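Local coordinates for hexapeptide transferase family protein (Anaplasma phagocytophilum, PDB 3IXC) that probably acts as a transferase and binds magnesium ions, folding into a left-handed parallel beta-helix that assembles as a trimer, at residues G99-I104 against G116-V121; M138-S143 against L156-P161. All blocks are in the same frame, centred on the assembly; numbering follows the deposited sequence.

Interaction 1 (G99-I104 against G116-V121)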
ATOM      1  N   GLY A  99       3.950  -4.964  20.746  1.00  7.88           N
ATOM      2  CA  GLY A  99       4.883  -5.559  21.705  1.00  7.90           C
ATOM      3  C   GLY A  99       6.258  -5.834  21.127  1.00  8.02           C
ATOM      4  O   GLY A  99       6.657  -5.235  20.118  1.00  7.96           O
ATOM      5  N   LYS A 100       6.971  -6.747  21.781  1.00  7.77           N
ATOM      6  CA  LYS A 100       8.347  -7.087  21.447  1.00  7.80           C
ATOM      7  C   LYS A 100       8.401  -8.227  20.442  1.00  7.69           C
ATOM      8  O   LYS A 100       7.565  -9.123  20.471  1.00  7.75           O
ATOM      9  CB  LYS A 100       9.098  -7.521  22.709  1.00  8.15           C
ATOM     10  CG  LYS A 100       9.108  -6.508  23.824  1.00 10.03           C
ATOM     11  CD  LYS A 100       9.882  -7.091  24.993  1.00 13.83           C
ATOM     12  CE  LYS A 100       9.741  -6.256  26.241  1.00 17.31           C
ATOM     13  NZ  LYS A 100      10.418  -6.923  27.390  1.00 20.10           N
ATOM     14  N   PHE A 101       9.402  -8.195  19.564  1.00  7.09           N
ATOM     15  CA  PHE A 101       9.647  -9.294  18.614  1.00  7.18           C
ATOM     16  C   PHE A 101       8.427  -9.619  17.760  1.00  7.56           C
ATOM     17  O   PHE A 101       8.142 -10.781  17.466  1.00  7.68           O
ATOM     18  CB  PHE A 101      10.207 -10.524  19.355  1.00  6.91           C
ATOM     19  CG  PHE A 101      11.422 -10.209  20.172  1.00  7.38           C
ATOM     20  CD1 PHE A 101      12.634  -9.903  19.551  1.00  7.25           C
ATOM     21  CD2 PHE A 101      11.350 -10.181  21.561  1.00  7.87           C
ATOM     22  CE1 PHE A 101      13.766  -9.585  20.311  1.00  7.78           C
ATOM     23  CE2 PHE A 101      12.469  -9.865  22.324  1.00  8.90           C
ATOM     24  CZ  PHE A 101      13.679  -9.573  21.700  1.00  8.07           C
ATOM     25  N   VAL A 102       7.719  -8.560  17.365  1.00  7.10           N
ATOM     26  CA  VAL A 102       6.544  -8.658  16.503  1.00  7.16           C
ATOM     27  C   VAL A 102       7.004  -8.505  15.053  1.00  7.06           C
ATOM     28  O   VAL A 102       7.924  -7.729  14.762  1.00  6.85           O
ATOM     29  CB  VAL A 102       5.514  -7.549  16.850  1.00  7.32           C
ATOM     30  CG1 VAL A 102       4.427  -7.436  15.771  1.00  8.24           C
ATOM     31  CG2 VAL A 102       4.862  -7.830  18.203  1.00  7.21           C
ATOM     32  N   THR A 103       6.373  -9.260  14.154  1.00  6.79           N
ATOM     33  CA  THR A 103       6.612  -9.120  12.719  1.00  7.01           C
ATOM     34  C   THR A 103       5.345  -8.575  12.073  1.00  7.30           C
ATOM     35  O   THR A 103       4.270  -9.188  12.196  1.00  7.88           O
ATOM     36  CB  THR A 103       6.991 -10.474  12.072  1.00  7.03           C
ATOM     37  OG1 THR A 103       8.278 -10.900  12.556  1.00  6.61           O
ATOM     38  CG2 THR A 103       7.070 -10.349  10.535  1.00  6.55           C
ATOM     39  N   ILE A 104       5.474  -7.410  11.428  1.00  7.44           N
ATOM     40  CA  ILE A 104       4.385  -6.854  10.630  0.50  7.37           C
ATOM     41  C   ILE A 104       4.842  -6.812   9.177  1.00  7.51           C
ATOM     42  O   ILE A 104       5.809  -6.139   8.829  1.00  7.12           O
ATOM     43  CB  ILE A 104       3.937  -5.460  11.136  0.50  7.36           C
ATOM     44  CG1 ILE A 104       3.350  -5.590  12.544  0.50  7.40           C
ATOM     45  CG2 ILE A 104       2.898  -4.831  10.176  0.50  7.29           C
ATOM     46  CD1 ILE A 104       3.648  -4.418  13.454  0.50  8.11           C
ATOM     47  N   GLY A 116       0.405  -8.354  20.880  1.00  9.21           N
ATOM     48  CA  GLY A 116       1.252  -8.894  21.942  1.00  9.58           C
ATOM     49  C   GLY A 116       2.608  -9.318  21.425  1.00  9.39           C
ATOM     50  O   GLY A 116       2.836  -9.396  20.210  1.00  8.88           O
ATOM     51  N   ASN A 117       3.526  -9.604  22.348  1.00  9.20           N
ATOM     52  CA  ASN A 117       4.858 -10.061  21.953  1.00  9.26           C
ATOM     53  C   ASN A 117       4.766 -11.250  21.008  1.00  9.26           C
ATOM     54  O   ASN A 117       3.920 -12.125  21.188  1.00  9.04           O
ATOM     55  CB  ASN A 117       5.690 -10.476  23.165  1.00  9.48           C
ATOM     56  CG  ASN A 117       5.828  -9.374  24.193  1.00 10.18           C
ATOM     57  OD1 ASN A 117       5.687  -8.184  23.889  1.00 10.40           O
ATOM     58  ND2 ASN A 117       6.117  -9.770  25.432  1.00 10.40           N
ATOM     59  N   ASN A 118       5.642 -11.269  20.010  1.00  8.87           N
ATOM     60  CA  ASN A 118       5.721 -12.372  19.044  1.00  9.19           C
ATOM     61  C   ASN A 118       4.479 -12.540  18.169  1.00  8.82           C
ATOM     62  O   ASN A 118       4.331 -13.580  17.529  1.00  9.60           O
ATOM     63  CB  ASN A 118       6.013 -13.722  19.731  1.00  9.20           C
ATOM     64  CG  ASN A 118       7.484 -13.936  20.088  1.00 12.09           C
ATOM     65  OD1 ASN A 118       7.774 -14.667  21.034  1.00 15.21           O
ATOM     66  ND2 ASN A 118       8.411 -13.364  19.314  1.00 11.58           N
ATOM     67  N   ALA A 119       3.591 -11.543  18.140  1.00  8.53           N
ATOM     68  CA  ALA A 119       2.503 -11.528  17.149  1.00  8.84           C
ATOM     69  C   ALA A 119       3.094 -11.430  15.743  1.00  8.95           C
ATOM     70  O   ALA A 119       4.168 -10.838  15.549  1.00  9.01           O
ATOM     71  CB  ALA A 119       1.548 -10.368  17.397  1.00  8.71           C
ATOM     72  N   PHE A 120       2.403 -12.017  14.771  1.00  8.55           N
ATOM     73  CA  PHE A 120       2.888 -12.057  13.389  1.00  8.82           C
ATOM     74  C   PHE A 120       1.720 -11.663  12.506  1.00  8.56           C
ATOM     75  O   PHE A 120       0.697 -12.359  12.462  1.00  8.43           O
ATOM     76  CB  PHE A 120       3.393 -13.466  13.044  1.00  8.50           C
ATOM     77  CG  PHE A 120       4.099 -13.577  11.711  1.00 10.20           C
ATOM     78  CD1 PHE A 120       5.478 -13.792  11.661  1.00 12.33           C
ATOM     79  CD2 PHE A 120       3.394 -13.484  10.510  1.00 12.27           C
ATOM     80  CE1 PHE A 120       6.148 -13.908  10.441  1.00 12.56           C
ATOM     81  CE2 PHE A 120       4.060 -13.599   9.266  1.00 12.63           C
ATOM     82  CZ  PHE A 120       5.434 -13.817   9.236  1.00 12.78           C
ATOM     83  N   VAL A 121       1.870 -10.535  11.819  1.00  8.22           N
ATOM     84  CA  VAL A 121       0.813 -10.027  10.941  1.00  8.54           C
ATOM     85  C   VAL A 121       1.264 -10.208   9.504  1.00  8.82           C
ATOM     86  O   VAL A 121       2.217  -9.563   9.054  1.00  9.00           O
ATOM     87  CB  VAL A 121       0.503  -8.535  11.219  1.00  8.57           C
ATOM     88  CG1 VAL A 121      -0.614  -8.038  10.293  1.00  9.23           C
ATOM     89  CG2 VAL A 121       0.114  -8.325  12.670  1.00  9.56           C
TER
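Asn117 lies alongside Lys100, pointing the same way, and its OD1 accepts Lys100 N at 2.9 Å in a nearly straight bond (177° at the hydrogen), although the donor stands above the carbonyl plane and not on a lone pair. Five hydrogen bonds join 99-104 to 116-121, and two of them use asparagine side-chain amides, one as acceptor and one as donor. Asn118 is the donor: its ND2 reaches Phe101 O at 3.2 Å while touching Phe101 CB, and also bonds to Gln177 of helix 170-188. With chi1 at -80°, CG of Asn118 swings beside its own backbone N, which brings the amide back toward Phe101, although its CB points away from 99-104.

The main-chain bonds are Asn118 N to Lys100 O, Thr103 N to Ala119 O and Val121 N to Thr103 O, the last only 2.8 Å long. This is successive-coil pairing in a left-handed parallel beta-helix, the hexapeptide-repeat fold. The type II turn Gly116-Ala119 leads into strand 120-121, parallel to 103-104, with Thr103 beside Phe120 and Ile104 beside Val121.

These two pairs lie on different sides of the sheet. Facing helix 170-188, Thr103 lays CG2 over one face of the Phe120 ring, 4.1 Å from its centroid, a CH-pi contact offset toward the rim; Thr103 OG1 turns instead to Ser179 and Asn80. On the other side, in the conformer described, Ile104 CG1 meets Val121 CG2 at 4.2 Å. Before the strand, the Val102 CG2 methyl sits 3.3 Å from the carbonyl oxygen Gly116 O and, farther off, packs against Ala119 CB.

Interaction 2 (M138-S143 against L156-P161)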
ATOM      1  N   MET A 138      -1.085 -15.291  15.188  1.00  8.86           N
ATOM      2  CA  MET A 138      -0.761 -14.975  13.800  1.00  8.81           C
ATOM      3  C   MET A 138      -1.978 -14.688  12.939  1.00  8.84           C
ATOM      4  O   MET A 138      -3.029 -15.305  13.115  1.00  8.82           O
ATOM      5  CB  MET A 138       0.059 -16.108  13.170  1.00  9.45           C
ATOM      6  CG  MET A 138       0.512 -15.811  11.748  1.00  9.97           C
ATOM      7  SD  MET A 138       1.876 -16.832  11.175  1.00 17.68           S
ATOM      8  CE  MET A 138       1.120 -18.397  11.103  1.00 12.67           C
ATOM      9  N   LEU A 139      -1.798 -13.741  12.019  1.00  8.59           N
ATOM     10  CA  LEU A 139      -2.779 -13.423  11.005  0.50  8.70           C
ATOM     11  C   LEU A 139      -2.166 -13.778   9.650  1.00  8.81           C
ATOM     12  O   LEU A 139      -1.033 -13.375   9.357  1.00  9.51           O
ATOM     13  CB  LEU A 139      -3.096 -11.931  11.091  0.50  8.82           C
ATOM     14  CG  LEU A 139      -4.372 -11.369  10.483  0.50  8.12           C
ATOM     15  CD1 LEU A 139      -5.602 -12.054  11.056  0.50  7.28           C
ATOM     16  CD2 LEU A 139      -4.413  -9.868  10.731  0.50  7.40           C
ATOM     17  N   ALA A 140      -2.899 -14.537   8.835  1.00  8.13           N
ATOM     18  CA  ALA A 140      -2.430 -14.887   7.489  1.00  8.45           C
ATOM     19  C   ALA A 140      -2.313 -13.638   6.625  1.00  8.42           C
ATOM     20  O   ALA A 140      -3.003 -12.641   6.872  1.00  8.91           O
ATOM     21  CB  ALA A 140      -3.386 -15.858   6.832  1.00  8.37           C
ATOM     22  N   ALA A 141      -1.469 -13.714   5.596  1.00  8.78           N
ATOM     23  CA  ALA A 141      -1.386 -12.653   4.591  1.00  8.57           C
ATOM     24  C   ALA A 141      -2.776 -12.273   4.087  1.00  8.36           C
ATOM     25  O   ALA A 141      -3.638 -13.136   3.893  1.00  8.83           O
ATOM     26  CB  ALA A 141      -0.518 -13.089   3.426  1.00  8.87           C
ATOM     27  N   GLY A 142      -2.985 -10.974   3.898  1.00  8.77           N
ATOM     28  CA  GLY A 142      -4.206 -10.477   3.267  1.00  9.13           C
ATOM     29  C   GLY A 142      -5.445 -10.531   4.139  1.00  9.26           C
ATOM     30  O   GLY A 142      -6.561 -10.467   3.622  1.00 10.29           O
ATOM     31  N   SER A 143      -5.260 -10.638   5.454  1.00  9.19           N
ATOM     32  CA  SER A 143      -6.402 -10.706   6.368  1.00  9.39           C
ATOM     33  C   SER A 143      -6.971  -9.333   6.690  1.00  9.34           C
ATOM     34  O   SER A 143      -6.276  -8.323   6.578  1.00  9.78           O
ATOM     35  CB  SER A 143      -6.006 -11.361   7.683  1.00  9.78           C
ATOM     36  OG  SER A 143      -5.562 -12.692   7.495  1.00 10.60           O
ATOM     37  N   LEU A 156      -4.034 -19.149  14.560  1.00  8.10           N
ATOM     38  CA  LEU A 156      -3.890 -18.556  13.242  1.00  8.52           C
ATOM     39  C   LEU A 156      -5.283 -18.157  12.749  1.00  8.72           C
ATOM     40  O   LEU A 156      -6.194 -18.984  12.692  1.00  8.79           O
ATOM     41  CB  LEU A 156      -3.236 -19.538  12.259  1.00  8.34           C
ATOM     42  CG  LEU A 156      -3.223 -19.125  10.776  1.00  8.51           C
ATOM     43  CD1 LEU A 156      -2.457 -17.817  10.537  1.00 10.24           C
ATOM     44  CD2 LEU A 156      -2.643 -20.258   9.930  1.00  9.93           C
ATOM     45  N   TRP A 157      -5.441 -16.877  12.429  1.00  9.20           N
ATOM     46  CA  TRP A 157      -6.675 -16.380  11.823  1.00  9.19           C
ATOM     47  C   TRP A 157      -6.378 -15.992  10.383  1.00  9.49           C
ATOM     48  O   TRP A 157      -5.229 -15.681  10.029  1.00  9.64           O
ATOM     49  CB  TRP A 157      -7.190 -15.160  12.590  1.00  9.51           C
ATOM     50  CG  TRP A 157      -7.913 -15.474  13.878  1.00  8.92           C
ATOM     51  CD1 TRP A 157      -7.579 -16.416  14.816  1.00  9.32           C
ATOM     52  CD2 TRP A 157      -9.067 -14.795  14.382  1.00  9.72           C
ATOM     53  NE1 TRP A 157      -8.465 -16.373  15.866  1.00  9.33           N
ATOM     54  CE2 TRP A 157      -9.393 -15.389  15.623  1.00 10.72           C
ATOM     55  CE3 TRP A 157      -9.867 -13.748  13.898  1.00 10.10           C
ATOM     56  CZ2 TRP A 157     -10.486 -14.971  16.389  1.00 11.09           C
ATOM     57  CZ3 TRP A 157     -10.960 -13.331  14.665  1.00 11.54           C
ATOM     58  CH2 TRP A 157     -11.256 -13.946  15.895  1.00 10.37           C
ATOM     59  N   ALA A 158      -7.417 -16.022   9.552  1.00  9.00           N
ATOM     60  CA  ALA A 158      -7.280 -15.723   8.130  1.00  8.95           C
ATOM     61  C   ALA A 158      -8.606 -15.267   7.570  1.00  9.14           C
ATOM     62  O   ALA A 158      -9.671 -15.567   8.133  1.00  9.47           O
ATOM     63  CB  ALA A 158      -6.794 -16.960   7.366  1.00  9.39           C
ATOM     64  N   GLY A 159      -8.532 -14.553   6.452  1.00  9.27           N
ATOM     65  CA  GLY A 159      -9.730 -14.182   5.707  1.00  8.87           C
ATOM     66  C   GLY A 159     -10.155 -12.740   5.874  1.00  9.18           C
ATOM     67  O   GLY A 159      -9.503 -11.952   6.574  1.00  8.89           O
ATOM     68  N   ARG A 160     -11.251 -12.412   5.191  1.00  9.16           N
ATOM     69  CA  ARG A 160     -11.840 -11.078   5.226  0.50  9.52           C
ATOM     70  C   ARG A 160     -13.358 -11.223   5.307  1.00  9.60           C
ATOM     71  O   ARG A 160     -14.009 -11.551   4.309  1.00 10.16           O
ATOM     72  CB  ARG A 160     -11.465 -10.282   3.973  0.50  9.32           C
ATOM     73  CG  ARG A 160      -9.978 -10.221   3.676  0.50  9.83           C
ATOM     74  CD  ARG A 160      -9.759  -9.725   2.268  0.50 10.58           C
ATOM     75  NE  ARG A 160      -9.872  -8.276   2.189  0.50 10.75           N
ATOM     76  CZ  ARG A 160      -8.869  -7.452   2.461  0.50 10.81           C
ATOM     77  NH1 ARG A 160      -7.702  -7.945   2.834  0.50  8.52           N
ATOM     78  NH2 ARG A 160      -9.030  -6.145   2.362  0.50  9.81           N
ATOM     79  N   PRO A 161     -13.938 -11.019   6.513  1.00  9.81           N
ATOM     80  CA  PRO A 161     -13.325 -10.726   7.813  1.00  9.82           C
ATOM     81  C   PRO A 161     -12.538 -11.925   8.310  1.00  9.42           C
ATOM     82  O   PRO A 161     -12.936 -13.077   8.063  1.00  9.47           O
ATOM     83  CB  PRO A 161     -14.531 -10.486   8.726  1.00  9.76           C
ATOM     84  CG  PRO A 161     -15.624 -11.267   8.106  1.00 11.01           C
ATOM     85  CD  PRO A 161     -15.406 -11.115   6.628  1.00 10.34           C
TER
HETATM   86  O   HOH W   1      -6.347 -14.108   4.579  1.00 14.83           O
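The guanidinium of Arg160, in the conformer described, meets Gly142 O at its edge, close to its own plane, with NH1 donating a 2.9 Å hydrogen bond. At the acceptor the geometry is less regular, because NH1 stands 57° out of the carbonyl plane. A bend at chi3 (80°) curls the chain back over Gly142, and CG and CD also rest near the same oxygen. The other flat group, the Trp157 indole, leads away from 138-143: its NE1 bonds to Glu155, and the contact with Leu139, in the conformer described, is made by CB, 3.8 Å from Leu139 CD1.

The two strands run parallel as neighbouring coils of the left-handed beta-helix. Trp157 N donates to Met138 O and Ala140 N to Trp157 O, the second at 2.9 Å. On one side of the sheet Met138 and Leu156 lie side by side, the methionine CE 3.7 Å from Leu156 CD1. Just past strand 138-139, Ala140 CB meets Ala158 CB at 3.6 Å.

The type II turn Ala140-Ser143 is tied by its own serine: Ser143 OG, placed beside its backbone N, donates to Ala140 O at 2.6 Å. A water accepts from Gly159 N at 2.9 Å and donates to Ala141 O, bridging the turn to Gly159, past the last backbone-to-backbone bond.

Arg160 also reaches the subunit boundary. Its NH2 makes a weak hydrogen bond to Gly142 O of a neighbouring subunit, and the Arg160 side chains of adjacent subunits come close, so the carbonyls may partly offset the like charges where the subunits meet.

Both interactions hold successive coils of one beta-helix face: strands 103-104, 120-121, 138-139 and 155-159 follow one another in the same sheet. The coils meet where Phe120 O probably accepts a hydrogen bond from Leu139 N, and Val121 packs on Leu139. Interaction 1 lies nearer the middle of the chain, beside helix 170-188, and no other subunit touches it; asparagine amides extend its backbone pairing into the turns. Interaction 2 sits farther out, next to strand 162-167, at the last coil. Its pairing gives way to a water and an arginine directed at neighbouring subunits. Both are partly buried, and each has side-chain pairs on both faces of the sheet.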